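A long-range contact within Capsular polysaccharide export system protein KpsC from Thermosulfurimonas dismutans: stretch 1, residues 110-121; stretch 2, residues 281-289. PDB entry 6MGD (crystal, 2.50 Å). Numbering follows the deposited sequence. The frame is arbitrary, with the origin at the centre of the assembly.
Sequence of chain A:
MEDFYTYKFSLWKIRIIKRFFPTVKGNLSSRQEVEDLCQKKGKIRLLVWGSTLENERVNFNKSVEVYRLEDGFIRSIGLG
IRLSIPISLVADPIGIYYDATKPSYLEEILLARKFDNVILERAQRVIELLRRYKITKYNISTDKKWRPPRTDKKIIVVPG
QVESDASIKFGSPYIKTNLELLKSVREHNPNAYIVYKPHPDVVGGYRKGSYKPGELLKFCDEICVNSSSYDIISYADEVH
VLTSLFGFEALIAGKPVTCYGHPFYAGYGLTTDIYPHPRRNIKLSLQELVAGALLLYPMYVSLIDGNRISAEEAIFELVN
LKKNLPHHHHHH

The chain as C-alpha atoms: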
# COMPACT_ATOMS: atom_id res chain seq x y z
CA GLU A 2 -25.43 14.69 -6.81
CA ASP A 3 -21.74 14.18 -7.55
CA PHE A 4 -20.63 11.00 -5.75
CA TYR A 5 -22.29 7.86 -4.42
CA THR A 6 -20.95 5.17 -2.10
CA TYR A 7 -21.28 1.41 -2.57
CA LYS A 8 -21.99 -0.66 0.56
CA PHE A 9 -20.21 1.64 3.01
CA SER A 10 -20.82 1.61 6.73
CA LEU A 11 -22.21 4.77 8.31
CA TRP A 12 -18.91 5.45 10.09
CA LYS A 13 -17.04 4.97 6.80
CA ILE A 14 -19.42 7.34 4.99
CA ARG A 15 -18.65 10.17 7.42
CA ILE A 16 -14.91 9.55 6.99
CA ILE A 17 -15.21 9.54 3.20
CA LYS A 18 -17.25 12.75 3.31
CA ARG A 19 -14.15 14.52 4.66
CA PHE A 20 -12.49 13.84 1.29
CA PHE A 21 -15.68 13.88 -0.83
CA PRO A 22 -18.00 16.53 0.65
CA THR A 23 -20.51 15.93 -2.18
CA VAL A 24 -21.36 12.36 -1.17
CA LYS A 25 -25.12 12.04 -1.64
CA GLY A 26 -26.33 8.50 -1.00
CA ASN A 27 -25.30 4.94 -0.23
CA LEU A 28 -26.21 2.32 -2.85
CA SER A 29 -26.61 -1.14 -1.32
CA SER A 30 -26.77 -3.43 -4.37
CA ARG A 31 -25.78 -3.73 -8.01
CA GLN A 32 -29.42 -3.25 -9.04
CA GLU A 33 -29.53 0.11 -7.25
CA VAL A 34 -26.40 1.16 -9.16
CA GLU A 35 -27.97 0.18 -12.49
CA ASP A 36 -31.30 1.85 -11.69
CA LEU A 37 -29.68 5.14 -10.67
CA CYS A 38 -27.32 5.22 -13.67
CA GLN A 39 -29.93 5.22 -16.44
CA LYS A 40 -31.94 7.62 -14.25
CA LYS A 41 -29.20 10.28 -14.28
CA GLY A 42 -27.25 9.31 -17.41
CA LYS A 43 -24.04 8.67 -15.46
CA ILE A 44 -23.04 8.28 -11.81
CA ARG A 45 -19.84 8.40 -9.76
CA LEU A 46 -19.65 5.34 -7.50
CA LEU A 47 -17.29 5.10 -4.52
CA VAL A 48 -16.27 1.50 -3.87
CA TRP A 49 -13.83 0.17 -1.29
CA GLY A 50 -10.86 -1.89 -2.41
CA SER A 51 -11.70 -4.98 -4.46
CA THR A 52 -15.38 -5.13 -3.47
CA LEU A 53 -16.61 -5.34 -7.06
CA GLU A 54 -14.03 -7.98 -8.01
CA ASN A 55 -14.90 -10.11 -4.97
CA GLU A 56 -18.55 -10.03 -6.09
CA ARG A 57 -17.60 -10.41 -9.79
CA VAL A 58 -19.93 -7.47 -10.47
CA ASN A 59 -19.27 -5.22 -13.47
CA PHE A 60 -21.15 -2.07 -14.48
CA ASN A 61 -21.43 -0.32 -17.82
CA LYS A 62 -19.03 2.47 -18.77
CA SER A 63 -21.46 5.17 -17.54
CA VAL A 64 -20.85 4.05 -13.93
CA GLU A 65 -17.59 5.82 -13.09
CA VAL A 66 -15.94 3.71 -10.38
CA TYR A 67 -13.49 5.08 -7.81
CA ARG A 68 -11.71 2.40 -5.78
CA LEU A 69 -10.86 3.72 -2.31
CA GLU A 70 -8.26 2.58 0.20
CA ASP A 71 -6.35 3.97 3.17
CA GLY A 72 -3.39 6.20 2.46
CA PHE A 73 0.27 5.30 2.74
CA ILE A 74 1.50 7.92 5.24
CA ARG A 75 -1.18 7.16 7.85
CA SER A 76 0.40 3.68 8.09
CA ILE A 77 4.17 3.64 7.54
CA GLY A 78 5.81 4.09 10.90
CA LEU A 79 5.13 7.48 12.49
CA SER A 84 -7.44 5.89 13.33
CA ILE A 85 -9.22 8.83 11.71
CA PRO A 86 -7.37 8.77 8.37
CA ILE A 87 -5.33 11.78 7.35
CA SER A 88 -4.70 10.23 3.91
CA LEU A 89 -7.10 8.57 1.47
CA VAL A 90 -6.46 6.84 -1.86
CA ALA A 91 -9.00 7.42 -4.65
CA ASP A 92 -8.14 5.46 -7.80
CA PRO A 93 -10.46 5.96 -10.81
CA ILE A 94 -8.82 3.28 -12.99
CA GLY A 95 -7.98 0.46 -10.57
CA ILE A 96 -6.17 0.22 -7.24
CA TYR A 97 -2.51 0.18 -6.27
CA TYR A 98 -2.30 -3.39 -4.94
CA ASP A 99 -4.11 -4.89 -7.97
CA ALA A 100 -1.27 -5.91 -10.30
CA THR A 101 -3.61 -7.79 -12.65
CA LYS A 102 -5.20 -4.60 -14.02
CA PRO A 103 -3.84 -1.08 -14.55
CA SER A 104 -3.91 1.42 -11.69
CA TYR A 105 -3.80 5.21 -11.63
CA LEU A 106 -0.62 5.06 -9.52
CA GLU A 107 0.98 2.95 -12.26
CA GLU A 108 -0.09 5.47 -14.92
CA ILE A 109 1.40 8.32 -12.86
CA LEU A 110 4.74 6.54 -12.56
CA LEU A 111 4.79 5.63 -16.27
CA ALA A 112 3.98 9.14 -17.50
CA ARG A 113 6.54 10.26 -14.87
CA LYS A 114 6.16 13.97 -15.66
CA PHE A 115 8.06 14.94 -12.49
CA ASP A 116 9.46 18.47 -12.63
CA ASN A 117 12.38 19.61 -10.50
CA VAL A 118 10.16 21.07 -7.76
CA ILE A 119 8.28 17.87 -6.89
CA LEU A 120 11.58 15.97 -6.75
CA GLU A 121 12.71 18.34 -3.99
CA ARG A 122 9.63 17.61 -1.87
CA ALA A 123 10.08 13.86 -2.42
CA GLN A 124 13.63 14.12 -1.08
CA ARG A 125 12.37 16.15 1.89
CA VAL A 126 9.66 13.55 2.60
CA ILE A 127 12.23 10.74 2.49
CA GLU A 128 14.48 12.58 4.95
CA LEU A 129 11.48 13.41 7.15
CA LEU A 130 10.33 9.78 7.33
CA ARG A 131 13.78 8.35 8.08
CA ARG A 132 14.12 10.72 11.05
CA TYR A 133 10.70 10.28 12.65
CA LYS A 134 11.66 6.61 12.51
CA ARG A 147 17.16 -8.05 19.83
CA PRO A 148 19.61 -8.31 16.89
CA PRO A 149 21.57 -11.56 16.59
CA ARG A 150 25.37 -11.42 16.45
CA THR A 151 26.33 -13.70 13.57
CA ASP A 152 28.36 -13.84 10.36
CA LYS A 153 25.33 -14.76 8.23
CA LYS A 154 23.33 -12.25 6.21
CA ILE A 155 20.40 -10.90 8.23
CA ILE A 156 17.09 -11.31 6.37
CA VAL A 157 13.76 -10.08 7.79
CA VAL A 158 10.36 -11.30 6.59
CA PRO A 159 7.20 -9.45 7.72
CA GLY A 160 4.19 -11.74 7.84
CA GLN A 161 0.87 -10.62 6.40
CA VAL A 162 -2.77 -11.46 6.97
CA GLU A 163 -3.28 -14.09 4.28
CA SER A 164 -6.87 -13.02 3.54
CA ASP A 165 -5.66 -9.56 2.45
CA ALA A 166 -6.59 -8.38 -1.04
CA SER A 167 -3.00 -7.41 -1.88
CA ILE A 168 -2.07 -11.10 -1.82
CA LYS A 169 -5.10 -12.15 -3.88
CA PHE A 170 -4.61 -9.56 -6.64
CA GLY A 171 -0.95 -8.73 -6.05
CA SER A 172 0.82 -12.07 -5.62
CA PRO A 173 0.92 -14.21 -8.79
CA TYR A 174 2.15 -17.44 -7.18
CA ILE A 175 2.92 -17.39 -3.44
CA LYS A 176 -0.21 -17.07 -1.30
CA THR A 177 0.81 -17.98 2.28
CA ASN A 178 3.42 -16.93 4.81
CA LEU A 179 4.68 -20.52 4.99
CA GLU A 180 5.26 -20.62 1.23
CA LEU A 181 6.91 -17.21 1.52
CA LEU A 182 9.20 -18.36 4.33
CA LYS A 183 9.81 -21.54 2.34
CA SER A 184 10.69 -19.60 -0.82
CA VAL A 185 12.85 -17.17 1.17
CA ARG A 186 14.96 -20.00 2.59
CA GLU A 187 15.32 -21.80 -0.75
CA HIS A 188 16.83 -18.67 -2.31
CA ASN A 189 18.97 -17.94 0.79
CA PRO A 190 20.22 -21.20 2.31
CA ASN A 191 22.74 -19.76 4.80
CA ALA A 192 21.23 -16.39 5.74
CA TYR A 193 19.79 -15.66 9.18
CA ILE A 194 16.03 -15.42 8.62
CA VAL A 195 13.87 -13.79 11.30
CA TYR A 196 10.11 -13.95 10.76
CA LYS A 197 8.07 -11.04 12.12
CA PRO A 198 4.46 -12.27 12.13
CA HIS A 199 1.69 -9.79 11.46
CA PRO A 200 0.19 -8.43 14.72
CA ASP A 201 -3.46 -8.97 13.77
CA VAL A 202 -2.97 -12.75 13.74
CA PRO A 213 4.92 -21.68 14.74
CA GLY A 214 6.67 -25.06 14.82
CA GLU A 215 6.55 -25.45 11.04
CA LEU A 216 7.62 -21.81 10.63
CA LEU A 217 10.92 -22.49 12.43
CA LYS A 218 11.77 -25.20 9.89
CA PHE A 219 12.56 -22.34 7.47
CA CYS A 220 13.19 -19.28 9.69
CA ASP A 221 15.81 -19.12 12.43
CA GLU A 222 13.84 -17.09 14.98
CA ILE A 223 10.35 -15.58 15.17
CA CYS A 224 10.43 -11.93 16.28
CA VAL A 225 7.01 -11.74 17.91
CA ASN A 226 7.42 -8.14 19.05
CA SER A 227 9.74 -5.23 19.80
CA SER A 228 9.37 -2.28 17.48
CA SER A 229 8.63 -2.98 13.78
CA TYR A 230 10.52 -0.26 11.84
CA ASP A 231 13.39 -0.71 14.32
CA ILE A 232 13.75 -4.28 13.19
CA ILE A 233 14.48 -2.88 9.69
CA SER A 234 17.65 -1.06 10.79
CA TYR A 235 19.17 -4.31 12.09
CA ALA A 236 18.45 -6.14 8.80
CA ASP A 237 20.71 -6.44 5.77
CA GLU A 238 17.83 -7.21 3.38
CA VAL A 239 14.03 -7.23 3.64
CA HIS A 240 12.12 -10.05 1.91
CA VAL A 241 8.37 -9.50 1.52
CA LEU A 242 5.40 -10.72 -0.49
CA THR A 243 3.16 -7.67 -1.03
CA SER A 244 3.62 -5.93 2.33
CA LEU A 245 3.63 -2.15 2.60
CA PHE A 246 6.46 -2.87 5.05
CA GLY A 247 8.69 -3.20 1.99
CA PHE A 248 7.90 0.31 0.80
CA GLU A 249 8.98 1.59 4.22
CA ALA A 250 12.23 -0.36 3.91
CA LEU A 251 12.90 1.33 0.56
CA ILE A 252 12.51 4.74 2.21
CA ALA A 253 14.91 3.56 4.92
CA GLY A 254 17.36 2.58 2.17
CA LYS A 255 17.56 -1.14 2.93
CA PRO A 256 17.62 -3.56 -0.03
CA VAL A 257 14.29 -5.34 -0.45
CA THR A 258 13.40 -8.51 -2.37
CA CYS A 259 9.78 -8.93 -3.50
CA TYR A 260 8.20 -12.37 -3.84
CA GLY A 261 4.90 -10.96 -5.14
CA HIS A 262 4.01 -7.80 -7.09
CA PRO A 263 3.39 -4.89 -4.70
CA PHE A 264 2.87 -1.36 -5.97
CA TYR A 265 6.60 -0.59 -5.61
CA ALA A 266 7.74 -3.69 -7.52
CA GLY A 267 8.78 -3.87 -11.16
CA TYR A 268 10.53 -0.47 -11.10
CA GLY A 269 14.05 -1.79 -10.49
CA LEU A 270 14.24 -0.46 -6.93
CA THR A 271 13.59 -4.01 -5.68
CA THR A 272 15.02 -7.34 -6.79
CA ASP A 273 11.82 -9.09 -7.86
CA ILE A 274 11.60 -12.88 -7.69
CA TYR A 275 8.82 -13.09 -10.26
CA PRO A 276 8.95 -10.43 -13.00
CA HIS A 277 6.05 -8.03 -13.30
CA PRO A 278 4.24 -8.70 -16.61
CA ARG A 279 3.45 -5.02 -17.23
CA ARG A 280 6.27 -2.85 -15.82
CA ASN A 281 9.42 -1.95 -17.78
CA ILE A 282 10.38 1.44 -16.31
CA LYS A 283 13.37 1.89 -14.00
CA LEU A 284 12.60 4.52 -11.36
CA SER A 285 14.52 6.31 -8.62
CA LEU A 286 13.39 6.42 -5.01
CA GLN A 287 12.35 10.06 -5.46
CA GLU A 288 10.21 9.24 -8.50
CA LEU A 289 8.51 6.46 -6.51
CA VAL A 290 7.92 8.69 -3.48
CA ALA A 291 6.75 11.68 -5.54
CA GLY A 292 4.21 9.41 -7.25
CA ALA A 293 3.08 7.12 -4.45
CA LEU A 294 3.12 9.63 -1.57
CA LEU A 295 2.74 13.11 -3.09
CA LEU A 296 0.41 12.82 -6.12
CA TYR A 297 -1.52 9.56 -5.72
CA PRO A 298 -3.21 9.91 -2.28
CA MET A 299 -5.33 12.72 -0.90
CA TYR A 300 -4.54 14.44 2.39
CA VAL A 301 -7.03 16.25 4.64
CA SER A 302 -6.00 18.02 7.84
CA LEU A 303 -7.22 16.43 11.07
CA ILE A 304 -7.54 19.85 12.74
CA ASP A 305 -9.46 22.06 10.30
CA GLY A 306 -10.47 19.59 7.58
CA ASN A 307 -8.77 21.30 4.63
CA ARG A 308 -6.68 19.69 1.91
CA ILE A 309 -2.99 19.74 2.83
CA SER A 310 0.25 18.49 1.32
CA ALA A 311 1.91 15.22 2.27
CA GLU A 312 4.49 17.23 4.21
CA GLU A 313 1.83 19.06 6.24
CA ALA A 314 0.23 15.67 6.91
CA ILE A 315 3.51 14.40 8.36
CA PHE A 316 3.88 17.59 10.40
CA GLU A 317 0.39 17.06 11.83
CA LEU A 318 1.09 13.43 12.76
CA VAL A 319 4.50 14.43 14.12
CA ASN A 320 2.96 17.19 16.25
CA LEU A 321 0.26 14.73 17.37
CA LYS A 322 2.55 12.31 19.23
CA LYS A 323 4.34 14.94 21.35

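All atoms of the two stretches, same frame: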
# COMPACT_ATOMS: atom_id res chain seq x y z
N LEU A 110 3.32 6.87 -12.53
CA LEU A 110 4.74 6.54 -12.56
C LEU A 110 5.24 6.31 -13.99
O LEU A 110 6.42 6.56 -14.27
CB LEU A 110 5.01 5.31 -11.69
CG LEU A 110 4.60 5.47 -10.23
CD1 LEU A 110 4.76 4.16 -9.47
CD2 LEU A 110 5.41 6.58 -9.56
N LEU A 111 4.38 5.84 -14.89
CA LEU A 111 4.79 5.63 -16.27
C LEU A 111 4.90 6.96 -17.01
O LEU A 111 5.90 7.21 -17.70
CB LEU A 111 3.80 4.70 -16.98
CG LEU A 111 3.87 4.61 -18.51
CD1 LEU A 111 5.26 4.23 -19.00
CD2 LEU A 111 2.83 3.62 -19.02
N ALA A 112 3.89 7.82 -16.90
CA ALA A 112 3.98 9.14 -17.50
C ALA A 112 5.11 9.95 -16.90
O ALA A 112 5.74 10.76 -17.59
CB ALA A 112 2.65 9.88 -17.35
N ARG A 113 5.39 9.73 -15.61
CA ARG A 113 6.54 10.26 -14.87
C ARG A 113 6.91 11.70 -15.22
O ARG A 113 8.09 12.05 -15.26
CB ARG A 113 7.76 9.34 -15.07
CG ARG A 113 8.23 9.17 -16.51
CD ARG A 113 9.17 7.98 -16.66
NE ARG A 113 10.30 8.05 -15.75
CZ ARG A 113 11.45 7.40 -15.95
NH1 ARG A 113 11.61 6.65 -17.02
NH2 ARG A 113 12.44 7.52 -15.07
N LYS A 114 5.91 12.54 -15.47
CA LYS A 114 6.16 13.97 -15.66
C LYS A 114 6.41 14.57 -14.28
O LYS A 114 5.51 15.10 -13.63
CB LYS A 114 4.99 14.65 -16.37
CG LYS A 114 3.84 13.71 -16.73
CD LYS A 114 3.10 14.17 -17.98
CE LYS A 114 2.47 15.55 -17.81
NZ LYS A 114 3.36 16.65 -18.30
N PHE A 115 7.66 14.48 -13.82
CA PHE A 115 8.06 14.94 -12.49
C PHE A 115 9.05 16.08 -12.66
O PHE A 115 10.23 15.85 -12.94
CB PHE A 115 8.65 13.81 -11.67
CG PHE A 115 7.69 12.68 -11.39
CD1 PHE A 115 6.33 12.93 -11.27
CD2 PHE A 115 8.15 11.38 -11.26
CE1 PHE A 115 5.45 11.89 -11.01
CE2 PHE A 115 7.27 10.34 -11.01
CZ PHE A 115 5.92 10.60 -10.89
N ASP A 116 8.59 17.32 -12.49
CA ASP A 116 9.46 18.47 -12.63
C ASP A 116 10.42 18.55 -11.44
O ASP A 116 10.35 17.76 -10.49
CB ASP A 116 8.63 19.75 -12.76
CG ASP A 116 7.89 20.09 -11.49
OD1 ASP A 116 7.41 19.17 -10.80
OD2 ASP A 116 7.78 21.30 -11.17
N ASN A 117 11.34 19.52 -11.51
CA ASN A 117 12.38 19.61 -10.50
C ASN A 117 11.82 19.94 -9.12
O ASN A 117 12.43 19.57 -8.10
CB ASN A 117 13.41 20.67 -10.90
CG ASN A 117 12.79 22.03 -11.12
OD1 ASN A 117 11.62 22.14 -11.48
ND2 ASN A 117 13.57 23.08 -10.90
N VAL A 118 10.68 20.63 -9.05
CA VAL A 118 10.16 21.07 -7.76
C VAL A 118 9.62 19.89 -6.96
O VAL A 118 9.89 19.77 -5.76
CB VAL A 118 9.08 22.15 -7.96
CG1 VAL A 118 8.40 22.49 -6.64
CG2 VAL A 118 9.69 23.40 -8.58
N ILE A 119 8.86 19.01 -7.61
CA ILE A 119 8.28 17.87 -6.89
C ILE A 119 9.35 16.87 -6.48
O ILE A 119 9.16 16.13 -5.50
CB ILE A 119 7.19 17.19 -7.74
CG1 ILE A 119 6.35 16.25 -6.88
CG2 ILE A 119 7.79 16.44 -8.92
CD1 ILE A 119 5.15 15.67 -7.59
N LEU A 120 10.49 16.83 -7.18
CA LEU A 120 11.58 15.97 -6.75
C LEU A 120 12.21 16.48 -5.46
O LEU A 120 12.71 15.67 -4.66
CB LEU A 120 12.63 15.86 -7.85
CG LEU A 120 12.21 15.09 -9.11
CD1 LEU A 120 13.34 15.06 -10.12
CD2 LEU A 120 11.76 13.69 -8.74
N GLU A 121 12.21 17.79 -5.24
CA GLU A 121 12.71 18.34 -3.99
C GLU A 121 11.85 17.88 -2.82
O GLU A 121 12.37 17.40 -1.80
CB GLU A 121 12.75 19.87 -4.05
CG GLU A 121 13.43 20.45 -5.28
CD GLU A 121 14.87 20.01 -5.42
OE1 GLU A 121 15.35 19.90 -6.58
OE2 GLU A 121 15.54 19.77 -4.39
N ASN A 281 8.09 -1.99 -17.18
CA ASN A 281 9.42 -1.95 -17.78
C ASN A 281 10.28 -0.80 -17.28
O ASN A 281 11.50 -0.83 -17.49
CB ASN A 281 9.32 -1.84 -19.31
CG ASN A 281 8.41 -2.89 -19.91
OD1 ASN A 281 7.19 -2.78 -19.85
ND2 ASN A 281 9.01 -3.91 -20.51
N ILE A 282 9.69 0.20 -16.62
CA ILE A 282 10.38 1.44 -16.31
C ILE A 282 11.27 1.25 -15.09
O ILE A 282 10.89 0.58 -14.12
CB ILE A 282 9.36 2.57 -16.09
CG1 ILE A 282 8.33 2.57 -17.23
CG2 ILE A 282 10.05 3.92 -16.00
CD1 ILE A 282 8.93 2.75 -18.61
N LYS A 283 12.46 1.84 -15.13
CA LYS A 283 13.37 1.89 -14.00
C LYS A 283 13.26 3.26 -13.34
O LYS A 283 13.52 4.28 -13.99
CB LYS A 283 14.81 1.61 -14.44
CG LYS A 283 15.86 1.77 -13.34
CD LYS A 283 15.71 0.69 -12.29
CE LYS A 283 16.75 0.84 -11.19
NZ LYS A 283 16.61 2.13 -10.46
N LEU A 284 12.85 3.28 -12.08
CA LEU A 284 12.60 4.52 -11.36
C LEU A 284 13.63 4.73 -10.25
O LEU A 284 14.30 3.79 -9.81
CB LEU A 284 11.20 4.54 -10.75
CG LEU A 284 10.00 4.62 -11.70
CD1 LEU A 284 8.70 4.58 -10.91
CD2 LEU A 284 10.07 5.88 -12.55
N SER A 285 13.75 5.97 -9.81
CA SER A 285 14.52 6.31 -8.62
C SER A 285 13.59 6.40 -7.42
O SER A 285 12.37 6.49 -7.55
CB SER A 285 15.28 7.62 -8.82
OG SER A 285 14.40 8.73 -8.74
N LEU A 286 14.19 6.37 -6.23
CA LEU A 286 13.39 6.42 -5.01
C LEU A 286 12.57 7.71 -4.93
O LEU A 286 11.45 7.70 -4.40
CB LEU A 286 14.29 6.29 -3.78
CG LEU A 286 13.57 6.16 -2.43
CD1 LEU A 286 12.69 4.92 -2.41
CD2 LEU A 286 14.57 6.13 -1.28
N GLN A 287 13.09 8.81 -5.47
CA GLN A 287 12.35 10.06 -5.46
C GLN A 287 11.16 10.01 -6.40
O GLN A 287 10.08 10.52 -6.08
CB GLN A 287 13.27 11.22 -5.82
CG GLN A 287 14.40 11.45 -4.83
CD GLN A 287 15.45 12.39 -5.36
OE1 GLN A 287 15.25 13.07 -6.37
NE2 GLN A 287 16.59 12.44 -4.68
N GLU A 288 11.33 9.40 -7.58
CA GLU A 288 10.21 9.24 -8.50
C GLU A 288 9.11 8.40 -7.87
O GLU A 288 7.92 8.73 -7.97
CB GLU A 288 10.68 8.62 -9.81
CG GLU A 288 11.80 9.40 -10.50
CD GLU A 288 12.23 8.76 -11.81
OE1 GLU A 288 11.56 9.00 -12.84
OE2 GLU A 288 13.23 8.02 -11.81
N LEU A 289 9.49 7.31 -7.20
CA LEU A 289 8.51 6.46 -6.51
C LEU A 289 7.78 7.25 -5.43
O LEU A 289 6.54 7.22 -5.36
CB LEU A 289 9.21 5.24 -5.91
CG LEU A 289 8.49 3.89 -5.85
CD1 LEU A 289 8.97 3.08 -4.65
CD2 LEU A 289 6.97 4.03 -5.83
O HOH W 1 13.22 3.75 -16.66

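Stretch 1 leaves one helix after A112, turns through a short loop and enters a second helix at N117; stretch 2 runs as an extended segment into a helix at L286. The nearest CA pairs are L120 CA to Q287 CA at 6.1 Å, L111 CA to I282 CA at 7.0 Å and L110 CA to L289 CA at 7.1 Å, so side chains make the contact, and R113, E288 and L110 cover the most surface.

R113, the first residue beyond its helix, has positive phi and points its CA-to-CB bond toward stretch 2. Its long side chain carries the guanidinium to E288, where R113 NH2 donates to E288 OE1 at 2.8 Å in a salt bridge, and R113 NE adds a weak bond to the same E288 OE1 at 3.3 Å. The carboxylate oxygen lies at the guanidinium edge, where the N-H groups point, while I282 CG2 and L284 CD2 cover one face, which forms no hydrogen bonds. A water accepts weakly from R113 NH1 and joins K283 N and O.

E288 also serves its own stretch: E288 OE2 accepts from S285 N at 2.9 Å, while S285 OG caps the helix by accepting weakly from E288 N at 3.3 Å.

Buried L110 supplies the apolar counterpart. Its CA-to-CB bond points sideways but its branched end comes nearer, so leucine, with no polar side-chain group to satisfy, suits the space beside L284 and L289: L110 CB lies 3.8 Å from L284 CD1, and L110 CD1 4.3 Å from L289 CD2. Nearby, F115 CE2 approaches E288 CB at 4.0 Å.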